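Local coordinates for hypothetical sugar ABC-transporter sugar binding protein (Arthrobacter globiformis, PDB 7BVT) that binds cyclic alpha-maltosyl-1,6-maltose and probably delivers it to an ABC transporter for uptake, at residues 94-107 / 124-136. Sequence-based numbering, arbitrary orientation.
Sequences VPQIADIGTLADLN and SFGTIDGKQVSVP
L106 and Q132 join the two backbones: L106 N donates to Q132 O over 2.8 Å, 26° off the carbonyl plane, where Q132 centres an inverse gamma turn. D105 OD1 accepts from Q132 N at 2.9 Å, the donor standing above the carboxylate plane. N107 N reaches that oxygen from the opposite face of the carboxylate, closing an Asx turn, so two N-H groups grip OD1 from above and below its plane. The first side-chain torsion of D105 (chi1 -174°) sends CG away from the residue's own amide nitrogen, which lays the carboxylate against K131, with OD2 3.6 Å from K131 CG. With an alanine in place of D105, Q132 N and N107 N would probably both lose their shared acceptor, and the turn would be free to shift. Strands 127-128 and 131-136 form a hairpin through a type I' turn, and its second strand joins the mixed sheet of this solute-binding protein beside strand 292-301; 94-107 supplies a helix and the chain after it, where A104 forms a backbone hydrogen bond with V301. Apolar contacts carry the helix side: F125, whose side chain is about 9 Å from a bound glucose, turns its ring edge to V94 CB, and I128 CD1 lies 3.8 Å from P95 CA. V133 CB packs against L103 CD1 at 3.8 Å, the two side chains crossing near a right angle. The side-chain amides of N107 and Q132 stand 89° apart, and a water donates to N107 OD1 and Q132 OE1.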
loop_
_atom_site.group_PDB
_atom_site.type_symbol
_atom_site.label_atom_id
_atom_site.label_comp_id
_atom_site.label_asym_id
_atom_site.label_seq_id
_atom_site.Cartn_x
_atom_site.Cartn_y
_atom_site.Cartn_z
ATOM N N VAL A 94 -3.985 11.443 2.571
ATOM C CA VAL A 94 -3.946 12.134 3.897
ATOM C C VAL A 94 -3.351 13.519 3.760
ATOM O O VAL A 94 -3.919 14.487 4.255
ATOM C CB VAL A 94 -3.228 11.304 4.969
ATOM C CG1 VAL A 94 -3.023 12.104 6.228
ATOM C CG2 VAL A 94 -4.004 10.046 5.258
ATOM N N PRO A 95 -2.170 13.713 3.161
ATOM C CA PRO A 95 -1.577 15.044 3.117
ATOM C C PRO A 95 -2.411 16.036 2.322
ATOM O O PRO A 95 -2.409 17.194 2.685
ATOM C CB PRO A 95 -0.192 14.818 2.440
ATOM C CG PRO A 95 0.048 13.349 2.554
ATOM C CD PRO A 95 -1.295 12.678 2.559
ATOM N N GLN A 96 -3.143 15.552 1.320
ATOM C CA GLN A 96 -4.040 16.442 0.555
ATOM C C GLN A 96 -5.227 16.836 1.425
ATOM O O GLN A 96 -5.635 18.024 1.411
ATOM C CB GLN A 96 -4.460 15.733 -0.719
ATOM C CG GLN A 96 -3.259 15.475 -1.632
ATOM C CD GLN A 96 -3.686 14.605 -2.773
ATOM O OE1 GLN A 96 -4.352 15.088 -3.683
ATOM N NE2 GLN A 96 -3.334 13.322 -2.717
ATOM N N ILE A 97 -5.799 15.876 2.120
ATOM C CA ILE A 97 -6.986 16.138 2.981
ATOM C C ILE A 97 -6.608 17.102 4.104
ATOM O O ILE A 97 -7.407 17.991 4.462
ATOM C CB ILE A 97 -7.576 14.812 3.495
ATOM C CG1 ILE A 97 -8.178 14.035 2.309
ATOM C CG2 ILE A 97 -8.573 15.065 4.642
ATOM C CD1 ILE A 97 -8.541 12.632 2.592
ATOM N N ALA A 98 -5.391 16.997 4.621
ATOM C CA ALA A 98 -4.907 17.878 5.697
ATOM C C ALA A 98 -4.911 19.347 5.227
ATOM O O ALA A 98 -4.967 20.232 6.061
ATOM C CB ALA A 98 -3.541 17.420 6.156
ATOM N N ASP A 99 -4.802 19.610 3.929
ATOM C CA ASP A 99 -4.850 20.977 3.354
ATOM C C ASP A 99 -6.296 21.375 3.036
ATOM O O ASP A 99 -6.505 22.547 2.768
ATOM C CB ASP A 99 -3.988 21.085 2.085
ATOM C CG ASP A 99 -2.483 21.121 2.343
ATOM O OD1 ASP A 99 -2.091 21.459 3.474
ATOM O OD2 ASP A 99 -1.712 20.790 1.391
ATOM N N ILE A 100 -7.245 20.442 2.997
ATOM C CA ILE A 100 -8.675 20.746 2.659
ATOM C C ILE A 100 -9.372 21.289 3.899
ATOM O O ILE A 100 -10.135 22.270 3.796
ATOM C CB ILE A 100 -9.396 19.519 2.114
ATOM C CG1 ILE A 100 -8.754 19.116 0.789
ATOM C CG2 ILE A 100 -10.911 19.831 2.039
ATOM C CD1 ILE A 100 -9.287 17.868 0.190
ATOM N N GLY A 101 -9.097 20.680 5.036
ATOM C CA GLY A 101 -9.729 21.040 6.300
ATOM C C GLY A 101 -8.781 20.709 7.424
ATOM O O GLY A 101 -7.999 19.773 7.240
ATOM N N THR A 102 -8.840 21.470 8.508
ATOM C CA THR A 102 -7.975 21.294 9.688
ATOM C C THR A 102 -8.293 19.947 10.332
ATOM O O THR A 102 -9.472 19.701 10.741
ATOM C CB THR A 102 -8.174 22.384 10.750
ATOM O OG1 THR A 102 -7.826 23.610 10.120
ATOM C CG2 THR A 102 -7.311 22.196 11.971
ATOM N N LEU A 103 -7.283 19.092 10.445
ATOM C CA LEU A 103 -7.465 17.779 11.055
ATOM C C LEU A 103 -7.066 17.851 12.522
ATOM O O LEU A 103 -6.052 18.496 12.852
ATOM C CB LEU A 103 -6.645 16.740 10.303
ATOM C CG LEU A 103 -7.018 16.555 8.835
ATOM C CD1 LEU A 103 -6.068 15.549 8.198
ATOM C CD2 LEU A 103 -8.467 16.095 8.692
ATOM N N ALA A 104 -7.853 17.213 13.356
ATOM C CA ALA A 104 -7.566 17.080 14.797
ATOM C C ALA A 104 -6.317 16.237 15.024
ATOM O O ALA A 104 -6.057 15.252 14.293
ATOM C CB ALA A 104 -8.705 16.492 15.564
ATOM N N ASP A 105 -5.598 16.562 16.091
ATOM C CA ASP A 105 -4.479 15.713 16.517
ATOM C C ASP A 105 -5.022 14.528 17.310
ATOM O O ASP A 105 -5.813 14.723 18.295
ATOM C CB ASP A 105 -3.492 16.569 17.294
ATOM C CG ASP A 105 -2.208 15.854 17.664
ATOM O OD1 ASP A 105 -2.042 14.637 17.413
ATOM O OD2 ASP A 105 -1.326 16.605 18.155
ATOM N N LEU A 106 -4.719 13.309 16.872
ATOM C CA LEU A 106 -5.247 12.080 17.514
ATOM C C LEU A 106 -4.417 11.740 18.726
ATOM O O LEU A 106 -4.846 10.974 19.571
ATOM C CB LEU A 106 -5.306 10.940 16.492
ATOM C CG LEU A 106 -6.219 11.216 15.293
ATOM C CD1 LEU A 106 -6.024 10.115 14.296
ATOM C CD2 LEU A 106 -7.679 11.334 15.709
ATOM N N ASN A 107 -3.220 12.316 18.828
ATOM C CA ASN A 107 -2.451 12.109 20.059
ATOM C C ASN A 107 -3.195 12.742 21.227
ATOM O O ASN A 107 -3.706 13.831 21.095
ATOM C CB ASN A 107 -1.085 12.756 19.971
ATOM C CG ASN A 107 -0.162 12.027 19.034
ATOM O OD1 ASN A 107 -0.148 10.797 18.988
ATOM N ND2 ASN A 107 0.645 12.822 18.323
ATOM N N SER A 124 4.040 7.339 11.466
ATOM C CA SER A 124 4.985 8.387 10.994
ATOM C C SER A 124 4.408 9.123 9.792
ATOM O O SER A 124 4.469 10.356 9.767
ATOM C CB SER A 124 6.307 7.787 10.641
ATOM O OG SER A 124 6.897 7.376 11.859
ATOM N N PHE A 125 3.910 8.374 8.833
ATOM C CA PHE A 125 3.230 8.887 7.632
ATOM C C PHE A 125 2.124 9.838 8.079
ATOM O O PHE A 125 2.041 10.949 7.584
ATOM C CB PHE A 125 2.668 7.744 6.800
ATOM C CG PHE A 125 1.964 8.252 5.570
ATOM C CD1 PHE A 125 0.665 8.690 5.617
ATOM C CD2 PHE A 125 2.667 8.488 4.402
ATOM C CE1 PHE A 125 0.063 9.239 4.514
ATOM C CE2 PHE A 125 2.061 9.010 3.281
ATOM C CZ PHE A 125 0.754 9.419 3.357
ATOM N N GLY A 126 1.336 9.434 9.076
ATOM C CA GLY A 126 0.169 10.194 9.553
ATOM C C GLY A 126 0.477 11.397 10.418
ATOM O O GLY A 126 -0.439 11.978 10.941
ATOM N N THR A 127 1.766 11.714 10.594
ATOM C CA THR A 127 2.219 12.843 11.397
ATOM C C THR A 127 2.494 14.016 10.451
ATOM O O THR A 127 3.419 13.939 9.600
ATOM C CB THR A 127 3.418 12.465 12.270
ATOM O OG1 THR A 127 3.061 11.410 13.164
ATOM C CG2 THR A 127 3.831 13.678 13.068
ATOM N N ILE A 128 1.674 15.040 10.558
ATOM C CA ILE A 128 1.802 16.276 9.742
ATOM C C ILE A 128 1.775 17.485 10.677
ATOM O O ILE A 128 0.884 17.559 11.508
ATOM C CB ILE A 128 0.748 16.319 8.612
ATOM C CG1 ILE A 128 0.964 15.141 7.665
ATOM C CG2 ILE A 128 0.837 17.659 7.898
ATOM C CD1 ILE A 128 -0.112 14.898 6.621
ATOM N N ASP A 129 2.801 18.349 10.551
ATOM C CA ASP A 129 3.017 19.530 11.429
ATOM C C ASP A 129 2.984 19.052 12.889
ATOM O O ASP A 129 2.443 19.753 13.727
ATOM C CB ASP A 129 2.021 20.633 11.066
ATOM C CG ASP A 129 2.233 21.142 9.640
ATOM O OD1 ASP A 129 3.407 21.075 9.155
ATOM O OD2 ASP A 129 1.239 21.559 9.009
ATOM N N GLY A 130 3.564 17.879 13.136
ATOM C CA GLY A 130 3.772 17.355 14.500
ATOM C C GLY A 130 2.553 16.631 15.053
ATOM O O GLY A 130 2.661 15.936 16.027
ATOM N N LYS A 131 1.395 16.757 14.407
ATOM C CA LYS A 131 0.111 16.183 14.874
ATOM C C LYS A 131 -0.122 14.811 14.236
ATOM O O LYS A 131 0.211 14.621 13.051
ATOM C CB LYS A 131 -1.021 17.101 14.432
ATOM C CG LYS A 131 -0.992 18.495 15.076
ATOM C CD LYS A 131 -1.955 19.476 14.409
ATOM C CE LYS A 131 -2.343 20.605 15.345
ATOM N NZ LYS A 131 -2.767 21.836 14.629
ATOM N N GLN A 132 -0.689 13.900 14.993
ATOM C CA GLN A 132 -1.088 12.595 14.439
ATOM C C GLN A 132 -2.433 12.847 13.760
ATOM O O GLN A 132 -3.467 12.690 14.422
ATOM C CB GLN A 132 -1.165 11.587 15.555
ATOM C CG GLN A 132 -1.346 10.187 15.035
ATOM C CD GLN A 132 -0.095 9.676 14.373
ATOM O OE1 GLN A 132 0.949 9.545 15.012
ATOM N NE2 GLN A 132 -0.166 9.400 13.079
ATOM N N VAL A 133 -2.393 13.240 12.493
ATOM C CA VAL A 133 -3.635 13.697 11.802
ATOM C C VAL A 133 -4.361 12.514 11.141
ATOM O O VAL A 133 -5.533 12.655 10.802
ATOM C CB VAL A 133 -3.371 14.789 10.767
ATOM C CG1 VAL A 133 -2.885 16.056 11.468
ATOM C CG2 VAL A 133 -2.455 14.327 9.622
ATOM N N SER A 134 -3.699 11.376 10.944
ATOM C CA SER A 134 -4.325 10.138 10.462
ATOM C C SER A 134 -3.824 8.933 11.276
ATOM O O SER A 134 -2.721 8.936 11.857
ATOM C CB SER A 134 -4.131 9.922 8.968
ATOM O OG SER A 134 -2.766 9.690 8.649
ATOM N N VAL A 135 -4.635 7.902 11.272
ATOM C CA VAL A 135 -4.230 6.584 11.797
ATOM C C VAL A 135 -4.708 5.577 10.776
ATOM O O VAL A 135 -5.826 5.667 10.280
ATOM C CB VAL A 135 -4.750 6.350 13.230
ATOM C CG1 VAL A 135 -6.271 6.353 13.283
ATOM C CG2 VAL A 135 -4.198 5.098 13.854
ATOM N N PRO A 136 -3.938 4.543 10.472
ATOM C CA PRO A 136 -4.448 3.497 9.589
ATOM C C PRO A 136 -5.547 2.688 10.274
ATOM O O PRO A 136 -5.478 2.389 11.433
ATOM C CB PRO A 136 -3.210 2.637 9.348
ATOM C CG PRO A 136 -2.391 2.795 10.587
ATOM C CD PRO A 136 -2.574 4.254 10.921
HETATM O O HOH W 1 -3.945 20.029 12.190
HETATM O O HOH W 2 -5.725 20.654 14.848
HETATM O O HOH W 3 -7.288 13.329 12.700
HETATM O O HOH W 4 1.425 9.130 17.579
#